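Arginine kinase (PDB 6VVG) is a granulovirus protein kinase, PK-1, that binds AMP in its nucleotide pocket and probably phosphorylates serine or threonine residues of proteins using ATP. Local coordinates at residues A[202-207]-A[240-245]; A[195-200]-A[255-260]. All coordinates share one frame; numbering follows the deposited sequence.

Both contacts lie in the helical C-terminal lobe of the protein kinase fold and share helix 192-208. Contact 2 uses the first part of this helix, residues 195-200, and packs it on the end of helix 247-256 and the turn that follows. Contact 1 uses the next part, residues 202-207, and packs it on the loop that leads into helix 247-256. Their centres are about 13 Å apart. Segments 195-200 and 202-207 adjoin along helix 192-208, with no other touch between the contacts. Both lie away from the AMP pocket. Asp-195, in contact 2, bonds the backbone of His-139 and Asn-140 in the kinase catalytic loop.

Contact 1: A[202-207]-A[240-245]; sequences VAYEIL and PTIEHV
The last turns of helix 192-208 face an irregular loop, and the backbones come nearest at Leu-207 and Val-245, whose CA atoms are 7.2 Å apart. The one hydrogen bond between the two segments is made by Tyr-204. Its CG is anti to the backbone N (chi1 -166°). The end of the side chain comes nearer to the loop, where Tyr-204 OH donates a hydrogen bond of 2.7 Å to Pro-240 O. That oxygen lies at the ring edge, near its plane, while the donor sits above the carbonyl plane, 41° out of it. The pyrrolidine ring also touches the hydroxyl, with Pro-240 CB 3.3 Å from Tyr-204 OH. Ile-242 lies over one face of the tyrosine ring. Ile-242 CD1 makes a CH-pi contact, 4.0 Å from the Tyr-204 ring centroid and offset toward the rim. This loop precedes helix 247-256 in the C-terminal lobe of the kinase fold, and Asn-250 of that helix hydrogen-bonds Ile-242 N through OD1. The same Ile-242 CD1 reaches Leu-207 CB at 4.0 Å. Ile-242 to Val-245 form a type I beta turn. At the end of this turn, Val-245 CG1 rests 3.7 Å from Leu-207 O, and Val-253 of helix 247-256 touches both Tyr-204 and Leu-207.

Contact 2: A[195-200]-A[255-260]; sequences DWWAVG and RMLALD
This is a buried, largely apolar contact between helix 192-208 and the C-terminal end of helix 247-256, within the C-terminal lobe. No hydrogen bond crosses it. The backbones come close where Gly-200 CA and Met-256 CA are 5.1 Å apart. With no side chain, Gly-200 lets Met-256 CB approach Gly-200 CA to 3.9 Å. The Met-256 chain bends at chi2 (-66°) and chi3 (-63°). Met-256 CE ends 3.2 Å from Trp-196 O and also touches Val-199 CG1. Leu-257 is the first residue to leave helical geometry. Leu-257 CD2 lies over the centre of the six-membered ring of Trp-197, a CH-pi contact of 3.9 Å to the centroid, and its CD1 faces Gly-200 O. The segment 195-200 has the sequence DWWAVG, the DxWxxG pattern of the protein kinase helix αF. As in other kinases, its aspartate, Asp-195, hydrogen-bonds the backbone N of His-139 and Asn-140. Trp-197 CG is anti to the backbone N (chi1 179°), and the indole comes back to the 257-258 turn although CB points away from it. Leu-257 O sits above the ring plane on the side of Leu-257 CD2, 3.4 Å from Trp-197 CH2. Ala-258 O lies at the edge, in plane, 3.5 Å from Trp-197 CZ3. Ala-258 O also accepts a hydrogen bond from Arg-264 NE.

Contact 1: A[202-207]-A[240-245]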
ATOM      1  N   VAL A 202      23.470  -8.917  -3.107  1.00  9.72           N
ATOM      2  CA  VAL A 202      23.616  -8.627  -4.530  1.00 10.49           C
ATOM      3  C   VAL A 202      24.991  -8.039  -4.814  1.00 10.27           C
ATOM      4  O   VAL A 202      25.652  -8.417  -5.789  1.00 10.44           O
ATOM      5  CB  VAL A 202      22.492  -7.684  -5.000  1.00  8.40           C
ATOM      6  CG1 VAL A 202      22.735  -7.235  -6.432  1.00  7.86           C
ATOM      7  CG2 VAL A 202      21.139  -8.360  -4.862  1.00 11.79           C
ATOM      8  N   ALA A 203      25.442  -7.103  -3.974  1.00  8.16           N
ATOM      9  CA  ALA A 203      26.738  -6.470  -4.196  1.00 12.53           C
ATOM     10  C   ALA A 203      27.860  -7.496  -4.115  1.00 13.07           C
ATOM     11  O   ALA A 203      28.769  -7.513  -4.953  1.00 12.23           O
ATOM     12  CB  ALA A 203      26.949  -5.346  -3.178  1.00  8.24           C
ATOM     13  N   TYR A 204      27.809  -8.369  -3.108  1.00 10.21           N
ATOM     14  CA  TYR A 204      28.814  -9.421  -3.013  1.00 11.13           C
ATOM     15  C   TYR A 204      28.790 -10.311  -4.249  1.00 11.79           C
ATOM     16  O   TYR A 204      29.842 -10.721  -4.752  1.00 10.26           O
ATOM     17  CB  TYR A 204      28.592 -10.260  -1.756  1.00 10.81           C
ATOM     18  CG  TYR A 204      29.781 -11.131  -1.416  1.00  9.45           C
ATOM     19  CD1 TYR A 204      30.032 -12.311  -2.115  1.00 14.30           C
ATOM     20  CD2 TYR A 204      30.666 -10.766  -0.415  1.00  9.33           C
ATOM     21  CE1 TYR A 204      31.130 -13.099  -1.815  1.00 12.99           C
ATOM     22  CE2 TYR A 204      31.759 -11.552  -0.104  1.00 11.17           C
ATOM     23  CZ  TYR A 204      31.986 -12.714  -0.806  1.00 12.30           C
ATOM     24  OH  TYR A 204      33.076 -13.494  -0.496  1.00 21.66           O
ATOM     25  N   GLU A 205      27.596 -10.609  -4.759  1.00 11.34           N
ATOM     26  CA  GLU A 205      27.475 -11.551  -5.864  1.00  8.96           C
ATOM     27  C   GLU A 205      28.015 -10.958  -7.159  1.00 11.63           C
ATOM     28  O   GLU A 205      28.759 -11.621  -7.888  1.00 14.83           O
ATOM     29  CB  GLU A 205      26.017 -11.979  -6.023  1.00 11.56           C
ATOM     30  CG  GLU A 205      25.556 -12.914  -4.915  1.00 11.26           C
ATOM     31  CD  GLU A 205      24.106 -13.324  -5.043  1.00 20.35           C
ATOM     32  OE1 GLU A 205      23.247 -12.428  -5.190  1.00 19.33           O
ATOM     33  OE2 GLU A 205      23.829 -14.541  -4.992  1.00 16.65           O
ATOM     34  N   ILE A 206      27.659  -9.709  -7.469  1.00 15.55           N
ATOM     35  CA  ILE A 206      28.154  -9.146  -8.722  1.00 10.21           C
ATOM     36  C   ILE A 206      29.647  -8.856  -8.634  1.00 12.74           C
ATOM     37  O   ILE A 206      30.366  -8.966  -9.634  1.00 12.57           O
ATOM     38  CB  ILE A 206      27.371  -7.888  -9.139  1.00  8.69           C
ATOM     39  CG1 ILE A 206      27.405  -6.814  -8.055  1.00 16.57           C
ATOM     40  CG2 ILE A 206      25.940  -8.255  -9.501  1.00 11.26           C
ATOM     41  CD1 ILE A 206      26.770  -5.502  -8.504  1.00 11.76           C
ATOM     42  N   LEU A 207      30.142  -8.478  -7.453  1.00 10.93           N
ATOM     43  CA  LEU A 207      31.566  -8.182  -7.321  1.00 15.84           C
ATOM     44  C   LEU A 207      32.404  -9.449  -7.409  1.00 11.43           C
ATOM     45  O   LEU A 207      33.458  -9.461  -8.059  1.00 13.03           O
ATOM     46  CB  LEU A 207      31.834  -7.460  -6.001  1.00 10.59           C
ATOM     47  CG  LEU A 207      31.495  -5.971  -5.955  1.00 12.78           C
ATOM     48  CD1 LEU A 207      31.492  -5.465  -4.516  1.00 11.39           C
ATOM     49  CD2 LEU A 207      32.466  -5.172  -6.807  1.00 12.40           C
ATOM     50  N   PRO A 240      34.097 -14.308   3.155  1.00 24.30           N
ATOM     51  CA  PRO A 240      35.326 -14.442   2.361  1.00 13.75           C
ATOM     52  C   PRO A 240      35.729 -13.130   1.702  1.00 20.37           C
ATOM     53  O   PRO A 240      34.894 -12.382   1.191  1.00 20.28           O
ATOM     54  CB  PRO A 240      34.966 -15.504   1.314  1.00 21.34           C
ATOM     55  CG  PRO A 240      33.835 -16.290   1.926  1.00 23.88           C
ATOM     56  CD  PRO A 240      33.068 -15.298   2.775  1.00 20.83           C
ATOM     57  N   THR A 241      37.033 -12.866   1.709  1.00 20.43           N
ATOM     58  CA  THR A 241      37.572 -11.752   0.943  1.00 22.54           C
ATOM     59  C   THR A 241      37.352 -11.990  -0.546  1.00 19.94           C
ATOM     60  O   THR A 241      37.504 -13.110  -1.041  1.00 18.47           O
ATOM     61  CB  THR A 241      39.067 -11.583   1.228  1.00 21.52           C
ATOM     62  OG1 THR A 241      39.267 -11.336   2.625  1.00 30.14           O
ATOM     63  CG2 THR A 241      39.640 -10.427   0.420  1.00 27.75           C
ATOM     64  N   ILE A 242      36.987 -10.931  -1.263  1.00 12.99           N
ATOM     65  CA  ILE A 242      36.875 -10.975  -2.717  1.00 14.35           C
ATOM     66  C   ILE A 242      38.244 -10.603  -3.273  1.00 17.36           C
ATOM     67  O   ILE A 242      38.652  -9.441  -3.214  1.00 13.62           O
ATOM     68  CB  ILE A 242      35.781 -10.038  -3.237  1.00  9.19           C
ATOM     69  CG1 ILE A 242      34.478 -10.291  -2.479  1.00 12.23           C
ATOM     70  CG2 ILE A 242      35.576 -10.250  -4.730  1.00 14.20           C
ATOM     71  CD1 ILE A 242      33.383  -9.289  -2.784  1.00 14.81           C
ATOM     72  N   GLU A 243      38.954 -11.594  -3.814  1.00 22.78           N
ATOM     73  CA  GLU A 243      40.394 -11.451  -4.016  1.00 28.68           C
ATOM     74  C   GLU A 243      40.721 -10.329  -4.993  1.00 28.10           C
ATOM     75  O   GLU A 243      41.613  -9.511  -4.737  1.00 36.32           O
ATOM     76  CB  GLU A 243      40.982 -12.778  -4.501  1.00 29.73           C
ATOM     77  CG  GLU A 243      42.502 -12.863  -4.438  1.00 34.00           C
ATOM     78  CD  GLU A 243      43.059 -12.622  -3.043  1.00 46.34           C
ATOM     79  OE1 GLU A 243      42.279 -12.638  -2.067  1.00 38.30           O
ATOM     80  OE2 GLU A 243      44.285 -12.419  -2.924  1.00 43.55           O
ATOM     81  N   HIS A 244      40.020 -10.269  -6.122  1.00 18.36           N
ATOM     82  CA  HIS A 244      40.414  -9.396  -7.225  1.00 29.62           C
ATOM     83  C   HIS A 244      39.512  -8.168  -7.358  1.00 27.58           C
ATOM     84  O   HIS A 244      39.242  -7.682  -8.461  1.00 22.96           O
ATOM     85  CB  HIS A 244      40.451 -10.173  -8.542  1.00 27.78           C
ATOM     86  CG  HIS A 244      41.374 -11.354  -8.519  1.00 52.08           C
ATOM     87  ND1 HIS A 244      42.629 -11.298  -7.956  1.00 55.25           N
ATOM     88  CD2 HIS A 244      41.220 -12.622  -8.972  1.00 49.08           C
ATOM     89  CE1 HIS A 244      43.213 -12.479  -8.066  1.00 53.51           C
ATOM     90  NE2 HIS A 244      42.381 -13.299  -8.681  1.00 58.88           N
ATOM     91  N   VAL A 245      39.057  -7.635  -6.228  1.00 16.84           N
ATOM     92  CA  VAL A 245      38.441  -6.320  -6.169  1.00 23.10           C
ATOM     93  C   VAL A 245      39.150  -5.527  -5.078  1.00 18.58           C
ATOM     94  O   VAL A 245      39.910  -6.072  -4.278  1.00 17.02           O
ATOM     95  CB  VAL A 245      36.919  -6.377  -5.909  1.00 18.72           C
ATOM     96  CG1 VAL A 245      36.239  -7.265  -6.942  1.00 21.25           C
ATOM     97  CG2 VAL A 245      36.629  -6.852  -4.500  1.00 17.74           C
TER

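Contact 2: A[195-200]-A[255-260]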
ATOM      1  N   ASP A 195      15.741  -4.719   2.899  1.00  8.86           N
ATOM      2  CA  ASP A 195      16.205  -4.456   1.542  1.00  8.55           C
ATOM      3  C   ASP A 195      17.711  -4.244   1.509  1.00  7.63           C
ATOM      4  O   ASP A 195      18.396  -4.735   0.605  1.00  9.35           O
ATOM      5  CB  ASP A 195      15.484  -3.232   0.972  1.00  8.38           C
ATOM      6  CG  ASP A 195      14.082  -3.547   0.481  1.00 12.40           C
ATOM      7  OD1 ASP A 195      13.735  -4.740   0.378  1.00 12.08           O
ATOM      8  OD2 ASP A 195      13.325  -2.596   0.192  1.00 13.88           O
ATOM      9  N   TRP A 196      18.248  -3.507   2.484  1.00  7.39           N
ATOM     10  CA  TRP A 196      19.673  -3.194   2.461  1.00  9.91           C
ATOM     11  C   TRP A 196      20.516  -4.455   2.589  1.00  8.28           C
ATOM     12  O   TRP A 196      21.563  -4.572   1.943  1.00  6.58           O
ATOM     13  CB  TRP A 196      20.006  -2.194   3.569  1.00  6.46           C
ATOM     14  CG  TRP A 196      19.336  -0.864   3.358  1.00  9.78           C
ATOM     15  CD1 TRP A 196      18.744  -0.083   4.307  1.00  9.02           C
ATOM     16  CD2 TRP A 196      19.180  -0.169   2.113  1.00  8.10           C
ATOM     17  NE1 TRP A 196      18.237   1.057   3.730  1.00  8.99           N
ATOM     18  CE2 TRP A 196      18.490   1.027   2.384  1.00  7.34           C
ATOM     19  CE3 TRP A 196      19.562  -0.440   0.794  1.00  6.62           C
ATOM     20  CZ2 TRP A 196      18.174   1.948   1.388  1.00  9.55           C
ATOM     21  CZ3 TRP A 196      19.245   0.473  -0.192  1.00 11.43           C
ATOM     22  CH2 TRP A 196      18.560   1.654   0.110  1.00  6.35           C
ATOM     23  N   TRP A 197      20.079  -5.410   3.412  1.00  7.26           N
ATOM     24  CA  TRP A 197      20.797  -6.679   3.510  1.00 10.66           C
ATOM     25  C   TRP A 197      20.816  -7.393   2.165  1.00  8.46           C
ATOM     26  O   TRP A 197      21.863  -7.878   1.719  1.00  9.52           O
ATOM     27  CB  TRP A 197      20.157  -7.567   4.579  1.00  8.78           C
ATOM     28  CG  TRP A 197      20.811  -8.906   4.725  1.00  7.48           C
ATOM     29  CD1 TRP A 197      20.541 -10.034   4.005  1.00  8.73           C
ATOM     30  CD2 TRP A 197      21.837  -9.261   5.658  1.00  6.83           C
ATOM     31  NE1 TRP A 197      21.340 -11.068   4.429  1.00  9.31           N
ATOM     32  CE2 TRP A 197      22.145 -10.620   5.443  1.00 10.83           C
ATOM     33  CE3 TRP A 197      22.528  -8.563   6.651  1.00  8.38           C
ATOM     34  CZ2 TRP A 197      23.110 -11.292   6.187  1.00  7.63           C
ATOM     35  CZ3 TRP A 197      23.487  -9.232   7.389  1.00 10.78           C
ATOM     36  CH2 TRP A 197      23.768 -10.584   7.154  1.00 10.78           C
ATOM     37  N   ALA A 198      19.662  -7.464   1.501  1.00 11.22           N
ATOM     38  CA  ALA A 198      19.608  -8.080   0.179  1.00 11.78           C
ATOM     39  C   ALA A 198      20.503  -7.339  -0.805  1.00  9.89           C
ATOM     40  O   ALA A 198      21.162  -7.962  -1.646  1.00  8.77           O
ATOM     41  CB  ALA A 198      18.165  -8.113  -0.326  1.00 13.11           C
ATOM     42  N   VAL A 199      20.536  -6.007  -0.725  1.00  9.79           N
ATOM     43  CA  VAL A 199      21.471  -5.249  -1.551  1.00 10.21           C
ATOM     44  C   VAL A 199      22.897  -5.707  -1.281  1.00 12.79           C
ATOM     45  O   VAL A 199      23.703  -5.865  -2.205  1.00  6.24           O
ATOM     46  CB  VAL A 199      21.310  -3.738  -1.303  1.00  9.39           C
ATOM     47  CG1 VAL A 199      22.479  -2.981  -1.925  1.00  7.06           C
ATOM     48  CG2 VAL A 199      19.985  -3.243  -1.858  1.00 11.11           C
ATOM     49  N   GLY A 200      23.229  -5.928  -0.008  1.00  8.01           N
ATOM     50  CA  GLY A 200      24.553  -6.422   0.323  1.00  9.33           C
ATOM     51  C   GLY A 200      24.863  -7.750  -0.338  1.00  8.40           C
ATOM     52  O   GLY A 200      25.965  -7.959  -0.849  1.00  9.92           O
ATOM     53  N   ARG A 255      30.830  -4.708   5.717  1.00  8.85           N
ATOM     54  CA  ARG A 255      29.968  -3.866   6.538  1.00 10.89           C
ATOM     55  C   ARG A 255      28.517  -3.927   6.086  1.00 11.42           C
ATOM     56  O   ARG A 255      27.619  -3.698   6.901  1.00 14.14           O
ATOM     57  CB  ARG A 255      30.484  -2.422   6.521  1.00 13.12           C
ATOM     58  CG  ARG A 255      31.901  -2.301   7.093  1.00 13.10           C
ATOM     59  CD  ARG A 255      32.403  -0.863   7.219  1.00 23.11           C
ATOM     60  NE  ARG A 255      33.755  -0.831   7.779  1.00 36.90           N
ATOM     61  CZ  ARG A 255      34.036  -0.527   9.043  1.00 39.05           C
ATOM     62  NH1 ARG A 255      33.062  -0.209   9.885  1.00 38.66           N
ATOM     63  NH2 ARG A 255      35.294  -0.533   9.464  1.00 36.68           N
ATOM     64  N   MET A 256      28.264  -4.253   4.817  1.00  8.24           N
ATOM     65  CA  MET A 256      26.884  -4.450   4.385  1.00 10.54           C
ATOM     66  C   MET A 256      26.277  -5.694   5.025  1.00  9.75           C
ATOM     67  O   MET A 256      25.064  -5.740   5.258  1.00 12.86           O
ATOM     68  CB  MET A 256      26.811  -4.568   2.863  1.00  5.41           C
ATOM     69  CG  MET A 256      27.000  -3.270   2.105  1.00 15.78           C
ATOM     70  SD  MET A 256      25.692  -2.060   2.374  1.00 13.35           S
ATOM     71  CE  MET A 256      24.263  -2.926   1.719  1.00  9.46           C
ATOM     72  N   LEU A 257      27.098  -6.709   5.315  1.00  9.50           N
ATOM     73  CA  LEU A 257      26.606  -8.011   5.750  1.00 10.83           C
ATOM     74  C   LEU A 257      27.030  -8.346   7.175  1.00  9.31           C
ATOM     75  O   LEU A 257      26.994  -9.517   7.571  1.00  7.28           O
ATOM     76  CB  LEU A 257      27.077  -9.099   4.782  1.00  9.06           C
ATOM     77  CG  LEU A 257      26.556  -8.893   3.357  1.00 12.56           C
ATOM     78  CD1 LEU A 257      27.178  -9.837   2.351  1.00 13.23           C
ATOM     79  CD2 LEU A 257      25.024  -9.031   3.350  1.00 11.06           C
ATOM     80  N   ALA A 258      27.417  -7.343   7.958  1.00  8.28           N
ATOM     81  CA  ALA A 258      27.702  -7.555   9.369  1.00  9.47           C
ATOM     82  C   ALA A 258      26.500  -8.189  10.058  1.00  9.95           C
ATOM     83  O   ALA A 258      25.376  -7.692   9.954  1.00 12.24           O
ATOM     84  CB  ALA A 258      28.053  -6.226  10.039  1.00  9.17           C
ATOM     85  N   LEU A 259      26.739  -9.302  10.755  1.00  7.67           N
ATOM     86  CA  LEU A 259      25.658  -9.951  11.490  1.00 11.74           C
ATOM     87  C   LEU A 259      25.002  -8.977  12.463  1.00  8.53           C
ATOM     88  O   LEU A 259      23.772  -8.861  12.511  1.00 11.56           O
ATOM     89  CB  LEU A 259      26.188 -11.174  12.235  1.00  6.02           C
ATOM     90  CG  LEU A 259      25.197 -11.839  13.193  1.00 12.30           C
ATOM     91  CD1 LEU A 259      23.935 -12.252  12.444  1.00  7.98           C
ATOM     92  CD2 LEU A 259      25.832 -13.033  13.893  1.00 19.64           C
ATOM     93  N   ASP A 260      25.814  -8.275  13.251  1.00 10.99           N
ATOM     94  CA  ASP A 260      25.322  -7.289  14.207  1.00 12.15           C
ATOM     95  C   ASP A 260      24.921  -6.023  13.461  1.00 10.20           C
ATOM     96  O   ASP A 260      25.761  -5.386  12.814  1.00 10.49           O
ATOM     97  CB  ASP A 260      26.406  -6.992  15.242  1.00 12.36           C
ATOM     98  CG  ASP A 260      25.910  -6.134  16.391  1.00 21.93           C
ATOM     99  OD1 ASP A 260      24.827  -5.521  16.276  1.00 14.92           O
ATOM    100  OD2 ASP A 260      26.617  -6.072  17.418  1.00 29.05           O
TER